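Type-iv like pilin ttha1219 (Thermus thermophilus, PDB 5G23) is a type IV-like pilin of the outer membrane that resembles type II secretion pseudopilins and probably serves in natural competence and DNA uptake. Local coordinates at residues E59-G64 against Q230-A235; V147-G152 against P171-L176; S200-L205 against L226-T231. All blocks are in the same frame, centred on the assembly; numbering follows the deposited sequence.

Contact 1. Residues E59-G64 against Q230-A235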
# COMPACT_ATOMS: atom_id res chain seq x y z
N GLU B 59 -3.70 3.38 5.81
CA GLU B 59 -3.05 4.03 6.89
C GLU B 59 -3.99 5.05 7.59
O GLU B 59 -3.99 5.17 8.80
CB GLU B 59 -1.80 4.68 6.31
CG GLU B 59 -0.89 5.42 7.25
CD GLU B 59 0.09 4.52 7.92
OE1 GLU B 59 0.13 3.32 7.57
OE2 GLU B 59 0.69 5.00 8.89
N LEU B 60 -4.72 5.84 6.82
CA LEU B 60 -5.52 6.91 7.37
C LEU B 60 -6.81 6.41 8.03
O LEU B 60 -7.30 7.07 8.96
CB LEU B 60 -5.81 7.98 6.31
CG LEU B 60 -4.54 8.74 5.87
CD1 LEU B 60 -4.81 9.61 4.67
CD2 LEU B 60 -3.96 9.60 6.99
N TYR B 61 -7.34 5.27 7.60
CA TYR B 61 -8.53 4.69 8.21
C TYR B 61 -8.31 4.47 9.72
O TYR B 61 -9.23 4.57 10.49
CB TYR B 61 -8.85 3.36 7.56
CG TYR B 61 -10.06 2.69 8.12
CD1 TYR B 61 -11.32 3.03 7.65
CD2 TYR B 61 -9.97 1.71 9.10
CE1 TYR B 61 -12.47 2.42 8.14
CE2 TYR B 61 -11.10 1.07 9.58
CZ TYR B 61 -12.36 1.46 9.10
OH TYR B 61 -13.51 0.88 9.58
N THR B 62 -7.09 4.14 10.08
CA THR B 62 -6.78 3.82 11.47
C THR B 62 -6.64 5.07 12.39
O THR B 62 -6.56 4.96 13.58
CB THR B 62 -5.47 2.96 11.56
OG1 THR B 62 -4.31 3.72 11.23
CG2 THR B 62 -5.45 1.84 10.58
N VAL B 63 -6.56 6.28 11.81
CA VAL B 63 -6.22 7.45 12.61
C VAL B 63 -7.25 7.64 13.69
O VAL B 63 -8.43 7.59 13.44
CB VAL B 63 -6.02 8.68 11.70
CG1 VAL B 63 -5.91 9.92 12.52
CG2 VAL B 63 -4.73 8.50 10.91
N GLY B 64 -6.78 7.84 14.93
CA GLY B 64 -7.64 8.04 16.04
C GLY B 64 -7.93 6.78 16.84
O GLY B 64 -8.48 6.85 17.89
N GLN B 230 -13.15 6.50 5.04
CA GLN B 230 -13.97 6.70 6.22
C GLN B 230 -13.02 6.82 7.42
O GLN B 230 -11.95 6.18 7.44
CB GLN B 230 -15.00 5.57 6.39
CG GLN B 230 -15.90 5.38 5.22
CD GLN B 230 -16.78 6.57 4.94
OE1 GLN B 230 -16.81 7.02 3.81
NE2 GLN B 230 -17.46 7.11 5.94
N THR B 231 -13.42 7.62 8.42
CA THR B 231 -12.63 7.81 9.59
C THR B 231 -13.48 7.58 10.84
O THR B 231 -13.73 8.50 11.63
CB THR B 231 -11.98 9.20 9.60
OG1 THR B 231 -13.00 10.19 9.49
CG2 THR B 231 -10.97 9.39 8.46
N PRO B 232 -13.99 6.35 11.03
CA PRO B 232 -14.91 6.12 12.12
C PRO B 232 -14.29 6.42 13.50
O PRO B 232 -15.01 6.82 14.44
CB PRO B 232 -15.29 4.64 11.97
CG PRO B 232 -14.20 4.05 11.15
CD PRO B 232 -13.76 5.15 10.22
N ASN B 233 -12.98 6.26 13.66
CA ASN B 233 -12.37 6.61 14.96
C ASN B 233 -12.40 8.11 15.25
O ASN B 233 -12.19 8.51 16.40
CB ASN B 233 -10.96 6.07 15.03
CG ASN B 233 -10.88 4.59 14.70
OD1 ASN B 233 -10.05 4.19 13.90
ND2 ASN B 233 -11.74 3.80 15.25
N LEU B 234 -12.61 8.97 14.25
CA LEU B 234 -12.69 10.41 14.51
C LEU B 234 -14.09 10.97 14.68
O LEU B 234 -14.29 12.21 14.72
CB LEU B 234 -12.03 11.18 13.38
CG LEU B 234 -10.58 10.81 13.03
CD1 LEU B 234 -10.16 11.65 11.87
CD2 LEU B 234 -9.67 11.03 14.22
N ALA B 235 -15.06 10.08 14.56
CA ALA B 235 -16.45 10.46 14.49
C ALA B 235 -17.06 10.10 15.80
O ALA B 235 -18.21 10.43 15.99
CB ALA B 235 -17.16 9.73 13.33
O HOH W 1 -10.58 6.59 11.78
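Tyr-61 and Pro-232 meet with their side chains crossing at about a right angle. CG of Tyr-61 is anti to the backbone N (chi1 -180°), and from there the ring extends toward Pro-232: CE1 lies 3.7 Å from Pro-232 CD, and OH lies 3.6 Å from Pro-232 CG. The compact pyrrolidine ring suits this place, offering two methylenes to the aromatic group at the start of the short 3-10 turn 232-234. CD1 of the same ring comes within 3.2 Å of Gln-230 O, a buried carbonyl oxygen that finds no polar partner in the model.

Farther along both segments, Asn-233 points at 63-64 and Leu-234 reaches them with CD2. CG of Asn-233 is anti to the carbonyl carbon (chi1 -52°); CB sits 3.4 Å from Val-63 O and OD1 3.5 Å from Tyr-61 O, a short polar side chain suiting a place lined by carbonyls and a water. CD2 of Leu-234 is 4.0 Å from Gly-64 CA. Gly-64 has a positive phi (96°), readily adopted by glycine, and its bare CA lets the leucine methyl approach.

A single water mediates the polar link. It accepts from Asn-233 N and is placed to donate to Tyr-61 O (2.8 Å) and Val-63 O (2.9 Å), although acceptors around it outnumber its protons. Thr-62 OG1 bonds to Glu-59 O near the helix end. The C-terminal tail is thus set against the end of helix 44-61, in keeping with the pilin fold, where the N-terminal helix packs on an antiparallel sheet.

Contact 2. Residues V147-G152 against P171-L176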
# COMPACT_ATOMS: atom_id res chain seq x y z
N VAL B 147 -6.54 17.32 0.31
CA VAL B 147 -7.30 16.54 1.28
C VAL B 147 -8.42 17.45 1.82
O VAL B 147 -8.14 18.55 2.25
CB VAL B 147 -6.43 16.13 2.48
CG1 VAL B 147 -7.18 15.30 3.47
CG2 VAL B 147 -5.17 15.35 1.99
N ALA B 148 -9.64 16.98 1.76
CA ALA B 148 -10.79 17.63 2.35
C ALA B 148 -11.38 16.68 3.40
O ALA B 148 -11.02 15.50 3.45
CB ALA B 148 -11.84 17.89 1.29
N TYR B 149 -12.24 17.21 4.27
CA TYR B 149 -12.83 16.41 5.28
C TYR B 149 -14.35 16.66 5.39
O TYR B 149 -14.86 17.75 5.09
CB TYR B 149 -12.15 16.64 6.64
CG TYR B 149 -12.30 18.02 7.20
CD1 TYR B 149 -11.39 19.00 6.89
CD2 TYR B 149 -13.29 18.32 8.19
CE1 TYR B 149 -11.50 20.26 7.44
CE2 TYR B 149 -13.37 19.56 8.77
CZ TYR B 149 -12.44 20.50 8.39
OH TYR B 149 -12.53 21.75 8.91
N LEU B 150 -15.05 15.64 5.86
CA LEU B 150 -16.49 15.70 5.94
C LEU B 150 -16.87 15.85 7.40
O LEU B 150 -16.54 15.01 8.24
CB LEU B 150 -17.11 14.42 5.37
CG LEU B 150 -18.64 14.31 5.40
CD1 LEU B 150 -19.31 15.48 4.66
CD2 LEU B 150 -19.05 13.00 4.80
N GLU B 151 -17.50 16.97 7.74
CA GLU B 151 -17.93 17.24 9.12
C GLU B 151 -19.43 17.47 9.13
O GLU B 151 -19.93 18.43 8.51
CB GLU B 151 -17.27 18.47 9.70
CG GLU B 151 -17.71 18.77 11.14
CD GLU B 151 -17.27 20.11 11.64
OE1 GLU B 151 -16.51 20.80 10.94
OE2 GLU B 151 -17.70 20.48 12.76
N GLY B 152 -20.17 16.57 9.75
CA GLY B 152 -21.63 16.71 9.81
C GLY B 152 -22.33 16.87 8.48
O GLY B 152 -23.19 17.71 8.38
N PRO B 171 -13.50 18.58 16.11
CA PRO B 171 -14.88 18.32 15.63
C PRO B 171 -15.06 16.86 15.24
O PRO B 171 -14.09 16.11 15.27
CB PRO B 171 -14.96 19.18 14.37
CG PRO B 171 -13.56 19.17 13.86
CD PRO B 171 -12.70 19.29 15.11
N LYS B 172 -16.27 16.50 14.82
CA LYS B 172 -16.59 15.15 14.41
C LYS B 172 -16.34 14.99 12.92
O LYS B 172 -17.10 15.48 12.09
CB LYS B 172 -18.05 14.75 14.70
CG LYS B 172 -18.30 14.14 16.05
CD LYS B 172 -18.57 15.19 17.11
CE LYS B 172 -18.89 14.58 18.49
NZ LYS B 172 -18.49 15.45 19.64
N VAL B 173 -15.29 14.29 12.55
CA VAL B 173 -14.93 14.11 11.17
C VAL B 173 -15.27 12.69 10.76
O VAL B 173 -14.82 11.75 11.34
CB VAL B 173 -13.42 14.36 10.94
CG1 VAL B 173 -13.00 13.99 9.53
CG2 VAL B 173 -13.08 15.82 11.20
N SER B 174 -16.11 12.55 9.78
CA SER B 174 -16.59 11.22 9.41
C SER B 174 -15.79 10.59 8.26
O SER B 174 -15.87 9.38 8.07
CB SER B 174 -18.09 11.24 9.18
OG SER B 174 -18.42 11.90 8.03
N ALA B 175 -15.14 11.42 7.45
CA ALA B 175 -14.40 10.94 6.26
C ALA B 175 -13.42 11.94 5.75
O ALA B 175 -13.55 13.14 6.04
CB ALA B 175 -15.34 10.51 5.17
N LEU B 176 -12.44 11.48 4.97
CA LEU B 176 -11.48 12.32 4.26
C LEU B 176 -11.66 12.04 2.78
O LEU B 176 -11.95 10.90 2.40
CB LEU B 176 -10.05 12.01 4.64
CG LEU B 176 -9.68 12.17 6.11
CD1 LEU B 176 -8.24 11.75 6.31
CD2 LEU B 176 -9.86 13.62 6.57
O HOH W 2 -18.44 18.14 14.91
O HOH W 3 -19.35 14.51 11.14
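In the four-stranded antiparallel sheet, strands 141-151 and 173-184 are neighbours. Between 147-152 and 171-176 both direct bonds are made by Leu-150, and the pairing continues at Ala-148 with Ala-177. Leu-150 N donates to Ala-175 O (2.9 Å), and its O accepts from Ser-174 N (2.9 Å). Two consecutive residues, Ser-174 and Ala-175, thus lie against one, consistent with a beta bulge; the psi of Ser-174, -23°, departs from the extended values of its neighbours.

On one face Tyr-149, Val-173 and Leu-176 come together. CG of Tyr-149 stands between the backbone N and the carbonyl carbon (chi1 65°), and the ring crosses Val-173 at about a right angle, CD2 lying 3.9 Å from Val-173 CG2. On the same face, Leu-176 CD2 lies 3.8 Å from Tyr-149 CB. Leu-150 lies on the reverse face with Ala-175 (CB to CB 4.3 Å), and its CD2 passes 3.5 Å from Ser-174 OG, a side chain small enough to sit beside the leucine.

Toward the strand end, Glu-151 is extended beyond CG and crosses Pro-171, its OE2 3.4 Å from Pro-171 CB. A water makes a long bond (3.3 Å) to OE2 of Glu-151 and accepts from Lys-172 N, while OE1 forms a salt bridge with Lys-156. A second water joins Gly-152 N to Lys-172 O. The chemistry therefore passes from apolar packing to hydrated polar links where the strands meet the loops, and the nearby lysine would favour a charged carboxylate.

Contact 3. Residues S200-L205 against L226-T231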
# COMPACT_ATOMS: atom_id res chain seq x y z
N SER B 200 -15.80 10.97 -9.72
CA SER B 200 -17.17 10.76 -9.24
C SER B 200 -17.20 11.31 -7.87
O SER B 200 -16.57 10.76 -6.98
CB SER B 200 -17.50 9.27 -9.10
OG SER B 200 -17.49 8.71 -10.37
N TYR B 201 -17.90 12.40 -7.67
CA TYR B 201 -17.85 13.04 -6.37
C TYR B 201 -18.92 12.50 -5.47
O TYR B 201 -20.05 12.29 -5.88
CB TYR B 201 -18.06 14.55 -6.52
CG TYR B 201 -17.03 15.27 -7.28
CD1 TYR B 201 -15.89 15.78 -6.66
CD2 TYR B 201 -17.19 15.52 -8.66
CE1 TYR B 201 -14.96 16.53 -7.37
CE2 TYR B 201 -16.28 16.27 -9.36
CZ TYR B 201 -15.17 16.75 -8.72
OH TYR B 201 -14.26 17.50 -9.48
N PRO B 202 -18.61 12.36 -4.19
CA PRO B 202 -19.68 12.19 -3.27
C PRO B 202 -20.54 13.42 -3.07
O PRO B 202 -20.15 14.53 -3.40
CB PRO B 202 -18.93 11.87 -1.96
CG PRO B 202 -17.66 12.61 -2.07
CD PRO B 202 -17.33 12.65 -3.53
N PRO B 203 -21.71 13.22 -2.45
CA PRO B 203 -22.60 14.34 -2.21
C PRO B 203 -21.93 15.49 -1.50
O PRO B 203 -21.32 15.30 -0.46
CB PRO B 203 -23.71 13.72 -1.37
CG PRO B 203 -23.76 12.29 -1.77
CD PRO B 203 -22.33 11.93 -2.04
N GLY B 204 -22.09 16.68 -2.04
CA GLY B 204 -21.63 17.86 -1.41
C GLY B 204 -20.17 18.22 -1.70
O GLY B 204 -19.77 19.31 -1.34
N LEU B 205 -19.38 17.36 -2.33
CA LEU B 205 -17.97 17.69 -2.65
C LEU B 205 -17.85 18.22 -4.07
O LEU B 205 -18.42 17.62 -5.02
CB LEU B 205 -17.07 16.47 -2.49
CG LEU B 205 -15.59 16.67 -2.65
CD1 LEU B 205 -15.00 17.64 -1.62
CD2 LEU B 205 -14.85 15.36 -2.49
N LEU B 226 -9.52 10.49 -7.23
CA LEU B 226 -10.22 10.92 -6.00
C LEU B 226 -10.66 9.68 -5.24
O LEU B 226 -11.31 8.80 -5.81
CB LEU B 226 -11.44 11.76 -6.32
CG LEU B 226 -12.34 12.22 -5.17
CD1 LEU B 226 -11.63 13.25 -4.34
CD2 LEU B 226 -13.63 12.77 -5.69
N TRP B 227 -10.39 9.62 -3.92
CA TRP B 227 -10.88 8.54 -3.12
C TRP B 227 -11.31 9.03 -1.73
O TRP B 227 -10.75 10.01 -1.25
CB TRP B 227 -9.89 7.37 -3.12
CG TRP B 227 -8.60 7.55 -2.37
CD1 TRP B 227 -8.30 6.91 -1.27
CD2 TRP B 227 -7.45 8.29 -2.73
NE1 TRP B 227 -7.07 7.24 -0.83
CE2 TRP B 227 -6.51 8.09 -1.74
CE3 TRP B 227 -7.14 9.18 -3.78
CZ2 TRP B 227 -5.27 8.70 -1.75
CZ3 TRP B 227 -5.87 9.74 -3.85
CH2 TRP B 227 -4.94 9.52 -2.82
N ILE B 228 -12.28 8.34 -1.16
CA ILE B 228 -12.86 8.69 0.10
C ILE B 228 -12.47 7.64 1.10
O ILE B 228 -12.56 6.45 0.83
CB ILE B 228 -14.38 8.68 0.02
CG1 ILE B 228 -14.86 9.54 -1.12
CG2 ILE B 228 -14.91 9.13 1.38
CD1 ILE B 228 -14.34 10.98 -1.12
N VAL B 229 -11.97 8.09 2.23
CA VAL B 229 -11.55 7.23 3.35
C VAL B 229 -12.40 7.51 4.55
O VAL B 229 -12.43 8.65 5.03
CB VAL B 229 -10.10 7.51 3.72
CG1 VAL B 229 -9.67 6.52 4.78
CG2 VAL B 229 -9.18 7.32 2.52
N GLN B 230 -13.15 6.50 5.04
CA GLN B 230 -13.97 6.70 6.22
C GLN B 230 -13.02 6.82 7.42
O GLN B 230 -11.95 6.18 7.44
CB GLN B 230 -15.00 5.57 6.39
CG GLN B 230 -15.90 5.38 5.22
CD GLN B 230 -16.78 6.57 4.94
OE1 GLN B 230 -16.81 7.02 3.81
NE2 GLN B 230 -17.46 7.11 5.94
N THR B 231 -13.42 7.62 8.42
CA THR B 231 -12.63 7.81 9.59
C THR B 231 -13.48 7.58 10.84
O THR B 231 -13.73 8.50 11.63
CB THR B 231 -11.98 9.20 9.60
OG1 THR B 231 -13.00 10.19 9.49
CG2 THR B 231 -10.97 9.39 8.46
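CG of Leu-226 is anti to the backbone N (chi1 176°), on a CB that already points at the loop, and CD2 ends near Ser-200 and Tyr-201. For Ile-228, CG1 is instead anti to the carbonyl carbon, and chi2 of -54° sets CD1 toward Pro-202. The two residues project from the same side of the strand, as alternation requires, with Trp-227 between them turned to the other side.

CD2 of Leu-226 is the atom most used. It lies 3.8 Å from Ser-200 O and 3.9 Å from Tyr-201 CD1, the tyrosine and leucine side chains crossing at about a right angle. Pro-202 and Ile-228 reach toward each other tip to tip, with CG of the proline 3.8 Å from CD1 of the isoleucine; both are apolar and need no polar partner.

The strand is 221-230, an outermost strand of the four-stranded sheet, and the loop drapes over the face that bears Leu-226 and Ile-228, while Trp-227 packs on helix 44-61 from the opposite face. The loop is shaped by a type II beta turn from Pro-202 to Leu-205, closed by the Leu-205 N to Pro-202 O hydrogen bond (3.1 Å). Pro-203 and Gly-204 take its central positions, the glycine accommodating a positive phi of 86°. Leu-205, the last residue of the turn, points back to the strand, CD2 lying 4.3 Å from Leu-226 CD1, and both it and Pro-202 touch Trp-155.

Contacts 2 and 3 both reach the four-stranded antiparallel sheet, in which strands 173-184 and 221-230 are neighbours; contact 1 lies just past the end of the latter. The centres of contacts 1 and 2, and of 2 and 3, are about 10 Å apart, those of 1 and 3 about 14 Å. Along the chain, contact 2 closes before contact 3 opens, and contact 2 is nested within the span of chain closed by contact 1. Contacts 1 and 3 share Gln-230 and Thr-231, where the strand runs into the C-terminal tail. Thr-231 ties the start of the tail to strand 173-184, while contact 1 sets that tail against the end of helix 44-61.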